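Fumarylacetoacetate hydrolase (Burkholderia xenovorans, PDB 5TI1) probably hydrolyses fumarylacetoacetate to fumarate and acetoacetate, the last step of phenylalanine and tyrosine breakdown, using a bound magnesium ion. Local coordinates at residues L223-E228 / L257-S262. Sequence-based numbering, arbitrary orientation.
With MG (magnesium ion), chain K; NA (sodium ion), chain L.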
# COMPACT_ATOMS: atom_id res chain seq x y z
N LEU B 223 15.24 17.04 -6.76
CA LEU B 223 13.99 16.96 -6.04
C LEU B 223 12.90 17.72 -6.79
O LEU B 223 13.08 18.90 -7.13
CB LEU B 223 14.16 17.53 -4.63
CG LEU B 223 12.96 17.44 -3.70
CD1 LEU B 223 12.58 15.95 -3.47
CD2 LEU B 223 13.28 18.17 -2.42
N ASP B 224 11.78 17.05 -7.04
CA ASP B 224 10.77 17.61 -7.93
C ASP B 224 9.39 17.38 -7.33
O ASP B 224 9.19 16.53 -6.46
CB ASP B 224 10.88 16.98 -9.33
CG ASP B 224 10.22 17.83 -10.41
OD1 ASP B 224 9.64 18.88 -10.08
OD2 ASP B 224 10.28 17.44 -11.60
N ILE B 225 8.44 18.19 -7.79
CA ILE B 225 7.02 17.96 -7.52
C ILE B 225 6.46 17.05 -8.60
O ILE B 225 7.07 16.85 -9.65
CB ILE B 225 6.21 19.27 -7.51
CG1 ILE B 225 6.05 19.78 -8.94
CG2 ILE B 225 6.86 20.30 -6.59
CD1 ILE B 225 5.19 21.01 -9.07
N GLU B 226 5.26 16.53 -8.36
CA GLU B 226 4.40 16.03 -9.42
C GLU B 226 3.00 16.53 -9.11
O GLU B 226 2.38 16.08 -8.14
CB GLU B 226 4.44 14.50 -9.53
CG GLU B 226 5.81 13.98 -9.93
CD GLU B 226 5.77 12.66 -10.66
OE1 GLU B 226 6.65 12.42 -11.52
OE2 GLU B 226 4.86 11.86 -10.39
N LEU B 227 2.55 17.50 -9.91
CA LEU B 227 1.21 18.06 -9.76
C LEU B 227 0.19 17.02 -10.20
O LEU B 227 0.21 16.57 -11.35
CB LEU B 227 1.06 19.33 -10.60
CG LEU B 227 -0.39 19.75 -10.87
CD1 LEU B 227 -1.05 20.25 -9.61
CD2 LEU B 227 -0.42 20.83 -11.94
N GLU B 228 -0.69 16.63 -9.28
CA GLU B 228 -1.69 15.61 -9.54
C GLU B 228 -2.97 15.91 -8.77
O GLU B 228 -3.00 16.75 -7.87
CB GLU B 228 -1.19 14.22 -9.13
CG GLU B 228 0.16 13.83 -9.69
CD GLU B 228 0.49 12.38 -9.43
OE1 GLU B 228 1.69 12.02 -9.48
OE2 GLU B 228 -0.45 11.61 -9.18
N LEU B 257 -6.14 17.51 -3.94
CA LEU B 257 -4.89 17.79 -4.64
C LEU B 257 -3.79 16.90 -4.08
O LEU B 257 -3.80 16.54 -2.90
CB LEU B 257 -4.50 19.26 -4.47
CG LEU B 257 -5.55 20.29 -4.92
CD1 LEU B 257 -5.13 21.70 -4.55
CD2 LEU B 257 -5.80 20.18 -6.40
N LEU B 258 -2.83 16.54 -4.93
CA LEU B 258 -1.83 15.53 -4.59
C LEU B 258 -0.49 15.92 -5.20
O LEU B 258 -0.39 16.07 -6.42
CB LEU B 258 -2.27 14.14 -5.06
CG LEU B 258 -1.47 12.91 -4.57
CD1 LEU B 258 -2.34 11.62 -4.64
CD2 LEU B 258 -0.19 12.71 -5.35
N ASN B 259 0.52 16.10 -4.36
CA ASN B 259 1.88 16.36 -4.80
C ASN B 259 2.71 15.11 -4.53
O ASN B 259 3.06 14.83 -3.37
CB ASN B 259 2.48 17.58 -4.10
CG ASN B 259 3.87 17.92 -4.61
OD1 ASN B 259 4.41 17.21 -5.47
ND2 ASN B 259 4.46 19.02 -4.08
N ASP B 260 3.03 14.37 -5.59
CA ASP B 260 3.83 13.16 -5.47
C ASP B 260 5.31 13.54 -5.58
O ASP B 260 5.93 13.44 -6.65
CB ASP B 260 3.43 12.15 -6.55
CG ASP B 260 4.29 10.90 -6.54
OD1 ASP B 260 4.88 10.58 -5.47
OD2 ASP B 260 4.41 10.25 -7.60
N TRP B 261 5.86 14.00 -4.46
CA TRP B 261 7.27 14.39 -4.41
C TRP B 261 8.16 13.29 -4.99
O TRP B 261 8.00 12.11 -4.67
CB TRP B 261 7.69 14.68 -2.97
CG TRP B 261 6.84 15.68 -2.24
CD1 TRP B 261 5.80 15.40 -1.40
CD2 TRP B 261 6.98 17.11 -2.26
NE1 TRP B 261 5.27 16.58 -0.91
CE2 TRP B 261 5.97 17.63 -1.41
CE3 TRP B 261 7.84 17.99 -2.91
CZ2 TRP B 261 5.82 19.00 -1.19
CZ3 TRP B 261 7.68 19.36 -2.69
CH2 TRP B 261 6.69 19.85 -1.83
N SER B 262 9.09 13.69 -5.86
CA SER B 262 9.93 12.76 -6.59
C SER B 262 11.39 13.16 -6.47
O SER B 262 11.73 14.33 -6.65
CB SER B 262 9.53 12.72 -8.07
OG SER B 262 8.25 12.11 -8.23
MG MG K . 3.30 10.52 -9.69
NA NA L . 6.08 10.97 -3.48
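Residues 223-228 and 257-262 run antiparallel as neighbours, each strand interrupted midway, with Asp-224/Ser-262 and Glu-228/Leu-258 as hydrogen-bonded pairs on either side of the irregular part. At one end Asp-224 N lies nearly along the C=O axis of Ser-262 O, at 2.7 Å; at the other, the bond from Glu-228 N to Leu-258 O is weak, but Leu-258 N returns a sound one to Glu-228 O. In the middle the segment 257-262 bends through an inverse gamma turn centred on Asp-260. Asp-260 N still bonds to Glu-226 O, in the carbonyl plane on a lone pair, whereas the N-H of Glu-226 goes to a side chain: Asn-259, its CG anti to the backbone N (chi1 -177°), brings OD1 to within 3.1 Å of Glu-226 N, which sits above the amide carbonyl plane. An amide suits this buried place because its carbonyl can accept a main-chain N-H, while ND2 lies over one face of the Trp-261 ring, offset toward the rim, and touches Ile-225 CG2.

In the mixed sheet of the FAH-family C-terminal region, the two lie between strands 372-374 and 284-292 and share a magnesium site. Glu-226 and Glu-228 send extended chains to the same side as Asp-260, and their OE2 and OE1 each sit 2.2 Å from the magnesium ion; Asp-153 completes the protein ligands. Gly-376 partners Glu-228 OE2, and Arg-264 forms a salt bridge with Glu-226 OE1. Asp-260 OD2 binds magnesium at 2.4 Å, its carboxylate turned 87° from that of Glu-226. The shorter aspartate bridges two cations, its OD1 holding sodium at 2.4 Å together with Trp-261 O, Lys-280, Ala-283 and Thr-284. Crowded carboxylates would repel one another, and the cations presumably offset this and favour the ionised forms. Small enough to fit beside Glu-226 CG, Ser-262 has Lys-280 as a partner and turns OG back to donate to Asp-260 O at 3.1 Å.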